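Local coordinates for protein nisin leader peptide-processing serine protease NisP (PDB 4MZD) that probably acts as a subtilisin-like serine endopeptidase that removes the leader peptide from the nisin precursor during antibiotic biosynthesis, at residues N252-K264 with I269-V281. Residues are numbered along the deposited sequence; the frame is centred on the assembly and turned at random.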
ATOM      1  N   ASN A 252       9.031 -14.025  -6.725  1.00 12.89           N
ATOM      2  CA  ASN A 252      10.272 -13.274  -6.618  1.00 14.42           C
ATOM      3  C   ASN A 252      10.400 -12.417  -7.864  1.00 13.77           C
ATOM      4  O   ASN A 252      10.521 -12.936  -8.971  1.00 13.74           O
ATOM      5  CB  ASN A 252      11.493 -14.174  -6.453  1.00 17.45           C
ATOM      6  CG  ASN A 252      12.730 -13.385  -6.087  1.00 20.16           C
ATOM      7  OD1 ASN A 252      13.067 -12.402  -6.750  1.00 20.75           O
ATOM      8  ND2 ASN A 252      13.395 -13.785  -5.007  1.00 21.93           N
ATOM      9  N   ILE A 253      10.359 -11.105  -7.687  1.00 13.85           N
ATOM     10  CA  ILE A 253      10.256 -10.212  -8.830  1.00 14.79           C
ATOM     11  C   ILE A 253      11.517 -10.203  -9.688  1.00 14.55           C
ATOM     12  O   ILE A 253      11.503  -9.690 -10.804  1.00 15.61           O
ATOM     13  CB  ILE A 253       9.852  -8.785  -8.400  1.00 17.00           C
ATOM     14  CG1 ILE A 253      10.922  -8.170  -7.494  1.00 19.36           C
ATOM     15  CG2 ILE A 253       8.497  -8.816  -7.704  1.00 17.46           C
ATOM     16  CD1 ILE A 253      12.025  -7.449  -8.233  1.00 21.77           C
ATOM     17  N   GLN A 254      12.599 -10.781  -9.174  1.00 14.80           N
ATOM     18  CA  GLN A 254      13.840 -10.874  -9.935  1.00 16.33           C
ATOM     19  C   GLN A 254      13.907 -12.141 -10.778  1.00 15.56           C
ATOM     20  O   GLN A 254      14.799 -12.286 -11.609  1.00 17.07           O
ATOM     21  CB  GLN A 254      15.049 -10.808  -9.003  1.00 19.30           C
ATOM     22  CG  GLN A 254      15.318  -9.417  -8.453  1.00 22.56           C
ATOM     23  CD  GLN A 254      16.725  -9.271  -7.922  1.00 25.16           C
ATOM     24  OE1 GLN A 254      17.037  -9.733  -6.827  1.00 26.52           O
ATOM     25  NE2 GLN A 254      17.591  -8.633  -8.705  1.00 25.93           N
ATOM     26  N   ASP A 255      12.968 -13.054 -10.563  1.00 14.88           N
ATOM     27  CA  ASP A 255      12.940 -14.312 -11.301  1.00 15.46           C
ATOM     28  C   ASP A 255      11.999 -14.141 -12.481  1.00 14.56           C
ATOM     29  O   ASP A 255      10.803 -14.420 -12.386  1.00 14.64           O
ATOM     30  CB  ASP A 255      12.477 -15.456 -10.396  1.00 16.92           C
ATOM     31  CG  ASP A 255      12.531 -16.812 -11.086  1.00 19.10           C
ATOM     32  OD1 ASP A 255      12.621 -16.858 -12.330  1.00 19.49           O
ATOM     33  OD2 ASP A 255      12.467 -17.836 -10.378  1.00 21.29           O
ATOM     34  N   ASN A 256      12.532 -13.655 -13.595  1.00 14.09           N
ATOM     35  CA  ASN A 256      11.667 -13.283 -14.702  1.00 14.22           C
ATOM     36  C   ASN A 256      10.886 -14.441 -15.306  1.00 14.93           C
ATOM     37  O   ASN A 256       9.731 -14.268 -15.687  1.00 15.22           O
ATOM     38  CB  ASN A 256      12.421 -12.516 -15.790  1.00 14.31           C
ATOM     39  CG  ASN A 256      11.497 -11.641 -16.605  1.00 13.77           C
ATOM     40  OD1 ASN A 256      10.953 -10.666 -16.096  1.00 13.89           O
ATOM     41  ND2 ASN A 256      11.298 -11.991 -17.867  1.00 14.66           N
ATOM     42  N   GLN A 257      11.499 -15.617 -15.393  1.00 16.28           N
ATOM     43  CA  GLN A 257      10.800 -16.744 -15.996  1.00 17.53           C
ATOM     44  C   GLN A 257       9.557 -17.115 -15.194  1.00 16.60           C
ATOM     45  O   GLN A 257       8.519 -17.452 -15.757  1.00 16.63           O
ATOM     46  CB  GLN A 257      11.715 -17.958 -16.154  1.00 19.72           C
ATOM     47  CG  GLN A 257      11.032 -19.112 -16.864  1.00 21.87           C
ATOM     48  CD  GLN A 257      10.609 -18.749 -18.275  1.00 23.80           C
ATOM     49  OE1 GLN A 257      11.438 -18.367 -19.101  1.00 24.89           O
ATOM     50  NE2 GLN A 257       9.314 -18.858 -18.554  1.00 23.93           N
ATOM     51  N   THR A 258       9.671 -17.047 -13.874  0.56 16.15           N
ATOM     52  CA  THR A 258       8.542 -17.357 -13.014  0.56 16.25           C
ATOM     53  C   THR A 258       7.426 -16.326 -13.189  0.56 15.49           C
ATOM     54  O   THR A 258       6.246 -16.672 -13.159  0.56 16.02           O
ATOM     55  CB  THR A 258       8.973 -17.470 -11.542  0.56 16.88           C
ATOM     56  OG1 THR A 258       9.806 -18.628 -11.385  0.56 16.96           O
ATOM     57  CG2 THR A 258       7.758 -17.594 -10.633  0.56 17.40           C
ATOM     58  N   MET A 259       7.801 -15.066 -13.394  0.56 13.95           N
ATOM     59  CA  MET A 259       6.812 -14.015 -13.632  0.56 13.12           C
ATOM     60  C   MET A 259       6.146 -14.179 -14.999  0.56 13.28           C
ATOM     61  O   MET A 259       4.953 -13.918 -15.153  0.56 13.72           O
ATOM     62  CB  MET A 259       7.437 -12.622 -13.505  0.56 12.77           C
ATOM     63  CG  MET A 259       7.918 -12.280 -12.102  0.56 11.60           C
ATOM     64  SD  MET A 259       8.426 -10.547 -11.911  0.56  8.74           S
ATOM     65  CE  MET A 259       6.914  -9.773 -11.325  0.56 11.21           C
ATOM     66  N   ILE A 260       6.918 -14.604 -15.993  1.00 13.95           N
ATOM     67  CA  ILE A 260       6.343 -14.900 -17.294  1.00 15.02           C
ATOM     68  C   ILE A 260       5.361 -16.070 -17.197  1.00 15.81           C
ATOM     69  O   ILE A 260       4.260 -16.011 -17.746  1.00 15.81           O
ATOM     70  CB  ILE A 260       7.434 -15.208 -18.327  1.00 15.47           C
ATOM     71  CG1 ILE A 260       8.144 -13.914 -18.727  1.00 15.61           C
ATOM     72  CG2 ILE A 260       6.835 -15.882 -19.561  1.00 16.54           C
ATOM     73  CD1 ILE A 260       7.280 -12.982 -19.545  1.00 16.12           C
ATOM     74  N   ASN A 261       5.762 -17.129 -16.503  1.00 16.00           N
ATOM     75  CA  ASN A 261       4.879 -18.275 -16.313  1.00 17.15           C
ATOM     76  C   ASN A 261       3.578 -17.872 -15.632  1.00 16.87           C
ATOM     77  O   ASN A 261       2.506 -18.366 -15.975  1.00 17.42           O
ATOM     78  CB  ASN A 261       5.571 -19.375 -15.509  1.00 18.55           C
ATOM     79  CG  ASN A 261       6.727 -19.997 -16.255  1.00 20.77           C
ATOM     80  OD1 ASN A 261       6.865 -19.821 -17.466  1.00 21.20           O
ATOM     81  ND2 ASN A 261       7.564 -20.740 -15.537  1.00 22.06           N
ATOM     82  N   PHE A 262       3.677 -16.968 -14.663  1.00 15.95           N
ATOM     83  CA  PHE A 262       2.494 -16.454 -13.990  1.00 16.14           C
ATOM     84  C   PHE A 262       1.612 -15.711 -14.995  1.00 16.12           C
ATOM     85  O   PHE A 262       0.412 -15.960 -15.080  1.00 16.95           O
ATOM     86  CB  PHE A 262       2.902 -15.559 -12.812  1.00 16.43           C
ATOM     87  CG  PHE A 262       1.746 -14.919 -12.095  1.00 16.23           C
ATOM     88  CD1 PHE A 262       1.110 -15.569 -11.046  1.00 16.55           C
ATOM     89  CD2 PHE A 262       1.305 -13.658 -12.459  1.00 16.65           C
ATOM     90  CE1 PHE A 262       0.046 -14.971 -10.384  1.00 16.87           C
ATOM     91  CE2 PHE A 262       0.246 -13.057 -11.800  1.00 17.01           C
ATOM     92  CZ  PHE A 262      -0.382 -13.714 -10.764  1.00 17.04           C
ATOM     93  N   LEU A 263       2.214 -14.829 -15.787  1.00 15.98           N
ATOM     94  CA  LEU A 263       1.447 -14.038 -16.748  1.00 16.06           C
ATOM     95  C   LEU A 263       0.760 -14.891 -17.807  1.00 15.81           C
ATOM     96  O   LEU A 263      -0.314 -14.539 -18.296  1.00 15.27           O
ATOM     97  CB  LEU A 263       2.324 -12.991 -17.434  1.00 17.00           C
ATOM     98  CG  LEU A 263       2.767 -11.793 -16.600  1.00 18.86           C
ATOM     99  CD1 LEU A 263       3.381 -10.742 -17.510  1.00 19.41           C
ATOM    100  CD2 LEU A 263       1.584 -11.216 -15.838  1.00 19.38           C
ATOM    101  N   LYS A 264       1.385 -16.004 -18.176  1.00 16.05           N
ATOM    102  CA  LYS A 264       0.820 -16.876 -19.201  1.00 17.40           C
ATOM    103  C   LYS A 264      -0.516 -17.480 -18.778  1.00 18.19           C
ATOM    104  O   LYS A 264      -1.290 -17.936 -19.616  1.00 19.46           O
ATOM    105  CB  LYS A 264       1.818 -17.964 -19.586  1.00 19.19           C
ATOM    106  CG  LYS A 264       2.951 -17.446 -20.445  1.00 20.92           C
ATOM    107  CD  LYS A 264       3.960 -18.537 -20.748  1.00 23.21           C
ATOM    108  CE  LYS A 264       4.936 -18.100 -21.823  1.00 25.41           C
ATOM    109  NZ  LYS A 264       4.267 -17.969 -23.149  1.00 27.11           N
ATOM    110  N   ILE A 269       1.062 -14.371 -24.436  1.00 19.36           N
ATOM    111  CA  ILE A 269       2.428 -13.905 -24.664  1.00 19.34           C
ATOM    112  C   ILE A 269       3.072 -14.598 -25.863  1.00 20.09           C
ATOM    113  O   ILE A 269       3.021 -15.821 -25.984  1.00 21.18           O
ATOM    114  CB  ILE A 269       3.295 -14.120 -23.402  1.00 19.19           C
ATOM    115  CG1 ILE A 269       2.743 -13.285 -22.240  1.00 19.11           C
ATOM    116  CG2 ILE A 269       4.753 -13.793 -23.689  1.00 19.42           C
ATOM    117  CD1 ILE A 269       3.395 -13.559 -20.904  1.00 19.70           C
ATOM    118  N   LYS A 270       3.670 -13.808 -26.751  1.00 20.20           N
ATOM    119  CA  LYS A 270       4.294 -14.334 -27.961  1.00 21.07           C
ATOM    120  C   LYS A 270       5.808 -14.430 -27.796  1.00 19.72           C
ATOM    121  O   LYS A 270       6.404 -15.488 -28.020  1.00 20.95           O
ATOM    122  CB  LYS A 270       3.964 -13.445 -29.159  1.00 23.21           C
ATOM    123  CG  LYS A 270       4.528 -13.969 -30.471  1.00 25.61           C
ATOM    124  CD  LYS A 270       4.830 -12.854 -31.462  1.00 27.94           C
ATOM    125  CE  LYS A 270       3.564 -12.234 -32.032  1.00 29.75           C
ATOM    126  NZ  LYS A 270       2.855 -11.377 -31.048  1.00 30.84           N
ATOM    127  N   VAL A 271       6.426 -13.310 -27.437  1.00 18.36           N
ATOM    128  CA  VAL A 271       7.848 -13.271 -27.125  1.00 17.24           C
ATOM    129  C   VAL A 271       8.001 -12.733 -25.710  1.00 16.20           C
ATOM    130  O   VAL A 271       7.682 -11.571 -25.451  1.00 15.83           O
ATOM    131  CB  VAL A 271       8.622 -12.365 -28.102  1.00 17.53           C
ATOM    132  CG1 VAL A 271      10.102 -12.324 -27.736  1.00 18.04           C
ATOM    133  CG2 VAL A 271       8.441 -12.848 -29.535  1.00 17.79           C
ATOM    134  N   PRO A 272       8.464 -13.576 -24.776  1.00 16.23           N
ATOM    135  CA  PRO A 272       8.582 -13.122 -23.387  1.00 16.27           C
ATOM    136  C   PRO A 272       9.549 -11.956 -23.257  1.00 16.08           C
ATOM    137  O   PRO A 272      10.603 -11.934 -23.892  1.00 17.63           O
ATOM    138  CB  PRO A 272       9.142 -14.347 -22.661  1.00 17.15           C
ATOM    139  CG  PRO A 272       8.774 -15.506 -23.524  1.00 18.37           C
ATOM    140  CD  PRO A 272       8.826 -14.996 -24.931  1.00 17.58           C
ATOM    141  N   GLY A 273       9.172 -10.989 -22.434  1.00 14.66           N
ATOM    142  CA  GLY A 273      10.027  -9.865 -22.126  1.00 14.18           C
ATOM    143  C   GLY A 273      10.136  -9.663 -20.625  1.00 13.00           C
ATOM    144  O   GLY A 273       9.681 -10.493 -19.832  1.00 13.30           O
ATOM    145  N   LYS A 274      10.744  -8.552 -20.231  1.00 12.77           N
ATOM    146  CA  LYS A 274      10.905  -8.218 -18.823  1.00 12.01           C
ATOM    147  C   LYS A 274       9.568  -7.894 -18.171  1.00 10.87           C
ATOM    148  O   LYS A 274       8.811  -7.061 -18.671  1.00 11.17           O
ATOM    149  CB  LYS A 274      11.846  -7.019 -18.686  1.00 12.71           C
ATOM    150  CG  LYS A 274      12.040  -6.515 -17.261  1.00 13.00           C
ATOM    151  CD  LYS A 274      12.761  -7.516 -16.370  1.00 13.93           C
ATOM    152  CE  LYS A 274      12.990  -6.938 -14.977  1.00 15.45           C
ATOM    153  NZ  LYS A 274      13.806  -7.830 -14.105  1.00 17.38           N
ATOM    154  N   VAL A 275       9.292  -8.542 -17.044  1.00 10.55           N
ATOM    155  CA  VAL A 275       8.088  -8.270 -16.273  1.00  9.99           C
ATOM    156  C   VAL A 275       8.454  -7.498 -15.017  1.00  9.81           C
ATOM    157  O   VAL A 275       9.433  -7.823 -14.337  1.00 10.59           O
ATOM    158  CB  VAL A 275       7.379  -9.575 -15.868  1.00 10.92           C
ATOM    159  CG1 VAL A 275       6.075  -9.262 -15.140  1.00 11.06           C
ATOM    160  CG2 VAL A 275       7.117 -10.435 -17.093  1.00 11.81           C
ATOM    161  N   VAL A 276       7.667  -6.465 -14.730  1.00  9.10           N
ATOM    162  CA  VAL A 276       7.825  -5.686 -13.507  1.00  9.50           C
ATOM    163  C   VAL A 276       6.503  -5.601 -12.743  1.00  9.50           C
ATOM    164  O   VAL A 276       5.421  -5.702 -13.330  1.00 10.00           O
ATOM    165  CB  VAL A 276       8.369  -4.269 -13.796  1.00 10.55           C
ATOM    166  CG1 VAL A 276       9.711  -4.355 -14.506  1.00 11.56           C
ATOM    167  CG2 VAL A 276       7.379  -3.463 -14.626  1.00 11.31           C
ATOM    168  N   ASP A 277       6.627  -5.425 -11.430  1.00  9.45           N
ATOM    169  CA  ASP A 277       5.526  -5.197 -10.498  1.00  9.71           C
ATOM    170  C   ASP A 277       5.483  -3.676 -10.323  1.00  9.79           C
ATOM    171  O   ASP A 277       6.387  -3.089  -9.726  1.00 10.35           O
ATOM    172  CB  ASP A 277       5.865  -5.933  -9.187  1.00  9.56           C
ATOM    173  CG  ASP A 277       4.702  -6.021  -8.208  1.00  9.62           C
ATOM    174  OD1 ASP A 277       3.711  -5.281  -8.379  1.00 10.10           O
ATOM    175  OD2 ASP A 277       4.807  -6.823  -7.247  1.00 10.09           O
ATOM    176  N   ALA A 278       4.474  -3.038 -10.912  1.00  9.58           N
ATOM    177  CA  ALA A 278       4.387  -1.575 -10.965  1.00  9.49           C
ATOM    178  C   ALA A 278       3.236  -1.019 -10.118  1.00  9.14           C
ATOM    179  O   ALA A 278       2.152  -1.596 -10.094  1.00  9.66           O
ATOM    180  CB  ALA A 278       4.229  -1.130 -12.411  1.00 10.99           C
ATOM    181  N   PRO A 279       3.437   0.147  -9.474  1.00  8.84           N
ATOM    182  CA  PRO A 279       4.606   1.038  -9.581  1.00  9.59           C
ATOM    183  C   PRO A 279       5.738   0.794  -8.575  1.00  8.80           C
ATOM    184  O   PRO A 279       6.635   1.629  -8.477  1.00 10.00           O
ATOM    185  CB  PRO A 279       3.996   2.420  -9.339  1.00 10.72           C
ATOM    186  CG  PRO A 279       2.876   2.141  -8.372  1.00 10.59           C
ATOM    187  CD  PRO A 279       2.300   0.819  -8.816  1.00  9.73           C
ATOM    188  N   SER A 280       5.730  -0.327  -7.867  1.00  8.67           N
ATOM    189  CA  SER A 280       6.766  -0.557  -6.860  1.00  9.65           C
ATOM    190  C   SER A 280       8.174  -0.722  -7.447  1.00  9.92           C
ATOM    191  O   SER A 280       9.156  -0.523  -6.739  1.00 12.10           O
ATOM    192  CB  SER A 280       6.423  -1.755  -5.969  1.00 10.67           C
ATOM    193  OG  SER A 280       6.493  -2.968  -6.694  1.00 10.97           O
ATOM    194  N   VAL A 281       8.267  -1.071  -8.728  1.00  9.89           N
ATOM    195  CA  VAL A 281       9.551  -1.329  -9.370  1.00 11.35           C
ATOM    196  C   VAL A 281      10.467  -0.109  -9.443  1.00 11.15           C
ATOM    197  O   VAL A 281      11.688  -0.249  -9.450  1.00 11.95           O
ATOM    198  CB  VAL A 281       9.337  -1.889 -10.795  1.00 12.93           C
ATOM    199  CG1 VAL A 281       8.592  -0.878 -11.661  1.00 13.00           C
ATOM    200  CG2 VAL A 281      10.668  -2.285 -11.431  1.00 15.37           C
TER
HETATM  201  O   HOH W   1      10.606  -7.311 -11.851  1.00 15.82           O
HETATM  202  O   HOH W   2      12.106 -10.036 -13.600  1.00 16.44           O
HETATM  203  O   HOH W   3       0.962 -17.114 -23.283  1.00 33.33           O
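The packing of helix 256-264 across strand 275-278 in the subtilisin-like fold brings Asn256 and Ile260 against Gly273 and Val275; the axes of helix and strand cross at 77°, 8.7 Å apart. The Asn256 carboxamide, CG anti to the backbone N (chi1 -156°), grips the opposing backbone twice. Its OD1 accepts from Val275 N at 2.9 Å on an in-plane lone pair, nearly straight (173°), while ND2 donates to Gly273 O at 3.0 Å, approaching from above that carbonyl's plane. These two bonds fix the amide's rotation. One water donates to both Asn256 OD1 and Ile253 O and accepts from Lys274 NZ. Deeper in, Val275 CG2 meets Ile260 CD1 at 3.5 Å, and Val275 CB packs against Met259 CB at 3.9 Å. Leu263 reaches Val275 tip to tip: Leu263 CD1 lies 3.8 Å from Val275 CG2. Toward the helix C-terminus, Ile269 CD1 packs 3.7 Å from Leu263 CB. Asp277, paired with Arg488 and hydrogen-bonded to Gly247 and Asn302, lies about 11 Å from the predicted catalytic Ser353, side chain to side chain. Met259 and Ile260 also touch Tyr208 and Met210 of strand 200-210, with which strand 275-278 pairs antiparallel, so the helix lies over both strands of the subtilisin-like alpha/beta sheet.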